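Local coordinates for protein UDP-N-acetylglucosamine 2-epimerase (Methanocaldococcus jannaschii, PDB 4NES) that probably catalyses the reversible epimerization at C-2 of UDP-N-acetylglucosamine to UDP-N-acetylmannosamine, the activated donor of N-acetylmannosamine, at residues 223-232 / 327-338. Sequence-based numbering, arbitrary orientation.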
loop_
_atom_site.group_PDB
_atom_site.type_symbol
_atom_site.label_atom_id
_atom_site.label_comp_id
_atom_site.label_asym_id
_atom_site.label_seq_id
_atom_site.Cartn_x
_atom_site.Cartn_y
_atom_site.Cartn_z
ATOM N N GLU A 223 -21.543 -23.490 17.273
ATOM C CA GLU A 223 -21.524 -24.714 18.079
ATOM C C GLU A 223 -20.923 -24.423 19.445
ATOM O O GLU A 223 -21.464 -24.824 20.476
ATOM C CB GLU A 223 -20.681 -25.790 17.387
ATOM C CG GLU A 223 -21.300 -27.181 17.317
ATOM C CD GLU A 223 -21.235 -27.959 18.622
ATOM O OE1 GLU A 223 -20.518 -28.983 18.659
ATOM O OE2 GLU A 223 -21.910 -27.567 19.598
ATOM N N GLY A 224 -19.796 -23.715 19.442
ATOM C CA GLY A 224 -19.136 -23.321 20.673
ATOM C C GLY A 224 -20.029 -22.510 21.591
ATOM O O GLY A 224 -20.056 -22.742 22.797
ATOM N N ILE A 225 -20.764 -21.554 21.027
ATOM C CA ILE A 225 -21.666 -20.742 21.833
ATOM C C ILE A 225 -22.808 -21.587 22.414
ATOM O O ILE A 225 -23.137 -21.456 23.591
ATOM C CB ILE A 225 -22.228 -19.548 21.037
ATOM C CG1 ILE A 225 -21.091 -18.614 20.597
ATOM C CG2 ILE A 225 -23.251 -18.793 21.870
ATOM C CD1 ILE A 225 -20.336 -17.963 21.751
ATOM N N PHE A 226 -23.397 -22.458 21.596
ATOM C CA PHE A 226 -24.442 -23.369 22.067
ATOM C C PHE A 226 -23.948 -24.197 23.260
ATOM O O PHE A 226 -24.686 -24.439 24.216
ATOM C CB PHE A 226 -24.846 -24.319 20.941
ATOM C CG PHE A 226 -25.968 -23.817 20.075
ATOM C CD1 PHE A 226 -25.864 -22.615 19.394
ATOM C CD2 PHE A 226 -27.118 -24.577 19.908
ATOM C CE1 PHE A 226 -26.896 -22.167 18.585
ATOM C CE2 PHE A 226 -28.153 -24.129 19.102
ATOM C CZ PHE A 226 -28.039 -22.926 18.438
ATOM N N GLU A 227 -22.687 -24.616 23.198
ATOM C CA GLU A 227 -22.109 -25.455 24.237
ATOM C C GLU A 227 -21.833 -24.701 25.542
ATOM O O GLU A 227 -22.072 -25.235 26.629
ATOM C CB GLU A 227 -20.836 -26.106 23.716
ATOM C CG GLU A 227 -20.564 -27.471 24.277
ATOM C CD GLU A 227 -19.583 -28.229 23.430
ATOM O OE1 GLU A 227 -19.980 -28.691 22.341
ATOM O OE2 GLU A 227 -18.415 -28.355 23.847
ATOM N N ILE A 228 -21.315 -23.475 25.427
ATOM C CA ILE A 228 -21.129 -22.587 26.577
ATOM C C ILE A 228 -22.418 -22.455 27.364
ATOM O O ILE A 228 -22.434 -22.543 28.588
ATOM C CB ILE A 228 -20.751 -21.151 26.120
ATOM C CG1 ILE A 228 -19.278 -21.044 25.767
ATOM C CG2 ILE A 228 -21.088 -20.116 27.199
ATOM C CD1 ILE A 228 -18.887 -19.618 25.435
ATOM N N ILE A 229 -23.501 -22.220 26.630
ATOM C CA ILE A 229 -24.815 -22.031 27.207
ATOM C C ILE A 229 -25.245 -23.254 28.025
ATOM O O ILE A 229 -25.755 -23.126 29.135
ATOM C CB ILE A 229 -25.835 -21.767 26.095
ATOM C CG1 ILE A 229 -25.537 -20.429 25.409
ATOM C CG2 ILE A 229 -27.250 -21.815 26.648
ATOM C CD1 ILE A 229 -26.272 -20.238 24.100
ATOM N N GLU A 230 -25.024 -24.438 27.471
ATOM C CA GLU A 230 -25.438 -25.677 28.120
ATOM C C GLU A 230 -24.573 -26.017 29.326
ATOM O O GLU A 230 -25.070 -26.496 30.344
ATOM C CB GLU A 230 -25.390 -26.814 27.106
ATOM C CG GLU A 230 -26.420 -26.669 26.006
ATOM C CD GLU A 230 -26.052 -27.437 24.756
ATOM O OE1 GLU A 230 -24.994 -28.105 24.749
ATOM O OE2 GLU A 230 -26.820 -27.359 23.773
ATOM N N ILE A 231 -23.275 -25.766 29.209
ATOM C CA ILE A 231 -22.333 -26.134 30.258
ATOM C C ILE A 231 -22.389 -25.165 31.434
ATOM O O ILE A 231 -22.363 -25.584 32.593
ATOM C CB ILE A 231 -20.895 -26.230 29.700
ATOM C CG1 ILE A 231 -20.763 -27.478 28.824
ATOM C CG2 ILE A 231 -19.863 -26.251 30.817
ATOM C CD1 ILE A 231 -19.432 -27.591 28.124
ATOM N N TYR A 232 -22.494 -23.873 31.135
ATOM C CA TYR A 232 -22.430 -22.846 32.170
ATOM C C TYR A 232 -23.783 -22.235 32.533
ATOM O O TYR A 232 -23.870 -21.427 33.462
ATOM C CB TYR A 232 -21.425 -21.760 31.766
ATOM C CG TYR A 232 -20.018 -22.291 31.629
ATOM C CD1 TYR A 232 -19.237 -22.527 32.752
ATOM C CD2 TYR A 232 -19.481 -22.583 30.384
ATOM C CE1 TYR A 232 -17.956 -23.023 32.640
ATOM C CE2 TYR A 232 -18.192 -23.083 30.260
ATOM C CZ TYR A 232 -17.436 -23.298 31.397
ATOM O OH TYR A 232 -16.159 -23.797 31.291
ATOM N N LYS A 327 -13.853 -25.140 20.112
ATOM C CA LYS A 327 -14.858 -25.112 21.171
ATOM C C LYS A 327 -14.305 -25.582 22.514
ATOM O O LYS A 327 -14.735 -25.109 23.559
ATOM C CB LYS A 327 -16.154 -25.840 20.770
ATOM C CG LYS A 327 -16.153 -27.347 20.883
ATOM C CD LYS A 327 -17.465 -27.893 20.317
ATOM C CE LYS A 327 -17.540 -29.404 20.406
ATOM N NZ LYS A 327 -18.893 -29.889 20.007
ATOM N N GLU A 328 -13.337 -26.496 22.486
ATOM C CA GLU A 328 -12.739 -26.974 23.727
ATOM C C GLU A 328 -11.922 -25.854 24.377
ATOM O O GLU A 328 -11.959 -25.676 25.597
ATOM C CB GLU A 328 -11.853 -28.194 23.473
ATOM C CG GLU A 328 -12.392 -29.154 22.426
ATOM C CD GLU A 328 -13.523 -30.027 22.933
ATOM O OE1 GLU A 328 -13.513 -30.405 24.120
ATOM O OE2 GLU A 328 -14.410 -30.346 22.127
ATOM N N LYS A 329 -11.195 -25.096 23.561
ATOM C CA LYS A 329 -10.459 -23.943 24.069
ATOM C C LYS A 329 -11.432 -22.913 24.629
ATOM O O LYS A 329 -11.156 -22.277 25.645
ATOM C CB LYS A 329 -9.603 -23.302 22.977
ATOM C CG LYS A 329 -8.310 -24.048 22.642
ATOM C CD LYS A 329 -7.433 -23.205 21.721
ATOM C CE LYS A 329 -6.096 -23.874 21.423
ATOM N NZ LYS A 329 -6.216 -24.962 20.418
ATOM N N LEU A 330 -12.574 -22.758 23.965
ATOM C CA LEU A 330 -13.586 -21.811 24.424
ATOM C C LEU A 330 -14.157 -22.233 25.778
ATOM O O LEU A 330 -14.300 -21.417 26.686
ATOM C CB LEU A 330 -14.694 -21.676 23.383
ATOM C CG LEU A 330 -15.907 -20.839 23.781
ATOM C CD1 LEU A 330 -15.507 -19.405 24.082
ATOM C CD2 LEU A 330 -16.934 -20.886 22.658
ATOM N N ILE A 331 -14.466 -23.518 25.919
ATOM C CA ILE A 331 -15.011 -24.016 27.176
ATOM C C ILE A 331 -14.039 -23.800 28.337
ATOM O O ILE A 331 -14.434 -23.310 29.398
ATOM C CB ILE A 331 -15.411 -25.507 27.071
ATOM C CG1 ILE A 331 -16.571 -25.673 26.086
ATOM C CG2 ILE A 331 -15.794 -26.062 28.436
ATOM C CD1 ILE A 331 -17.779 -24.804 26.404
ATOM N N LYS A 332 -12.774 -24.147 28.128
ATOM C CA LYS A 332 -11.765 -23.982 29.172
ATOM C C LYS A 332 -11.561 -22.508 29.510
ATOM O O LYS A 332 -11.438 -22.141 30.681
ATOM C CB LYS A 332 -10.435 -24.603 28.754
ATOM C CG LYS A 332 -9.308 -24.386 29.760
ATOM C CD LYS A 332 -9.612 -25.049 31.101
ATOM C CE LYS A 332 -8.423 -24.957 32.048
ATOM N NZ LYS A 332 -8.582 -25.850 33.230
ATOM N N ALA A 333 -11.532 -21.669 28.479
ATOM C CA ALA A 333 -11.368 -20.230 28.676
ATOM C C ALA A 333 -12.491 -19.606 29.508
ATOM O O ALA A 333 -12.242 -18.705 30.313
ATOM C CB ALA A 333 -11.253 -19.530 27.341
ATOM N N VAL A 334 -13.722 -20.064 29.308
ATOM C CA VAL A 334 -14.838 -19.554 30.092
ATOM C C VAL A 334 -14.630 -19.868 31.569
ATOM O O VAL A 334 -14.822 -19.007 32.427
ATOM C CB VAL A 334 -16.192 -20.095 29.586
ATOM C CG1 VAL A 334 -17.305 -19.743 30.550
ATOM C CG2 VAL A 334 -16.503 -19.539 28.203
ATOM N N GLU A 335 -14.210 -21.096 31.866
ATOM C CA GLU A 335 -13.922 -21.474 33.245
ATOM C C GLU A 335 -12.834 -20.592 33.856
ATOM O O GLU A 335 -12.986 -20.086 34.967
ATOM C CB GLU A 335 -13.510 -22.944 33.328
ATOM C CG GLU A 335 -13.359 -23.456 34.748
ATOM C CD GLU A 335 -13.018 -24.930 34.795
ATOM O OE1 GLU A 335 -13.708 -25.679 35.519
ATOM O OE2 GLU A 335 -12.057 -25.337 34.110
ATOM N N ILE A 336 -11.743 -20.405 33.118
ATOM C CA ILE A 336 -10.628 -19.585 33.578
ATOM C C ILE A 336 -11.090 -18.155 33.837
ATOM O O ILE A 336 -10.818 -17.586 34.894
ATOM C CB ILE A 336 -9.486 -19.579 32.540
ATOM C CG1 ILE A 336 -8.898 -20.990 32.390
ATOM C CG2 ILE A 336 -8.402 -18.574 32.921
ATOM C CD1 ILE A 336 -7.945 -21.139 31.221
HETATM N N MSE A 337 -11.808 -17.584 32.878
HETATM C CA MSE A 337 -12.201 -16.181 32.975
HETATM C C MSE A 337 -13.318 -15.925 33.991
HETATM O O MSE A 337 -13.394 -14.844 34.568
HETATM C CB MSE A 337 -12.570 -15.643 31.594
HETATM C CG MSE A 337 -11.381 -15.536 30.657
HETATM SE SE MSE A 337 -9.875 -14.641 31.526
HETATM C CE MSE A 337 -9.366 -13.456 30.084
ATOM N N LEU A 338 -14.171 -16.921 34.213
ATOM C CA LEU A 338 -15.222 -16.837 35.229
ATOM C C LEU A 338 -14.633 -16.692 36.634
ATOM O O LEU A 338 -15.254 -16.103 37.522
ATOM C CB LEU A 338 -16.098 -18.090 35.173
ATOM C CG LEU A 338 -17.582 -17.984 34.821
ATOM C CD1 LEU A 338 -17.911 -16.690 34.095
ATOM C CD2 LEU A 338 -18.000 -19.190 33.995
#
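With CG opposite its own carbonyl carbon (chi1 -62°), Tyr232 lays its ring across the helix 327-338, while Val334, its CG1 trans to the backbone N, sets that methyl over the ring. The two helices cover one side of the six-stranded parallel sheet in a Rossmann-like domain of this GT-B fold, running in the same general direction at -36° with axes 9.3 Å apart. Val334 CG1 makes a CH-pi contact, 3.5 Å from the Tyr232 ring centroid and nearly on the ring normal; Ile231 CG2, from the ring's own helix, covers the opposite face nearer the rim. Tyr232 thus packs as a knob among Ile331, Val334, Glu335 and Leu338. At the ring edge, Tyr232 OH donates to Ile331 O at 2.6 Å, tilted 34° from the carbonyl plane, and this carbonyl also accepts a weak helical bond from Glu335 N. An alanine in place of Tyr232 would probably leave Ile331 O without its hydroxyl donor and uncover the Val334 methyl. Ile331 is the reciprocal knob, set among Glu227, Ile228, Ile231 and Tyr232; its CD1 meets Ile231 CD1 tip to tip at 3.7 Å. Deeper, Ile228 CD1 lies 3.6 Å from Leu330 CG and also touches Val334 CG2. Phe202 and Leu285 of the sheet adjoin Ile228, and Ile303 underlies Leu330 and Val334. The backbones come closest at Gly224, where a CB would collide with Leu330 CD2; Lys327 CB rests 3.9 Å from Gly224 CA. At the partly exposed margin, extended Lys327 crosses Glu227 at about a right angle in a salt-bridge network with Glu223, whose own leg is doubtful because Glu223 OE1 and Lys327 NZ are modelled too close; Lys327 NZ lies 2.8 Å from Glu227 OE1.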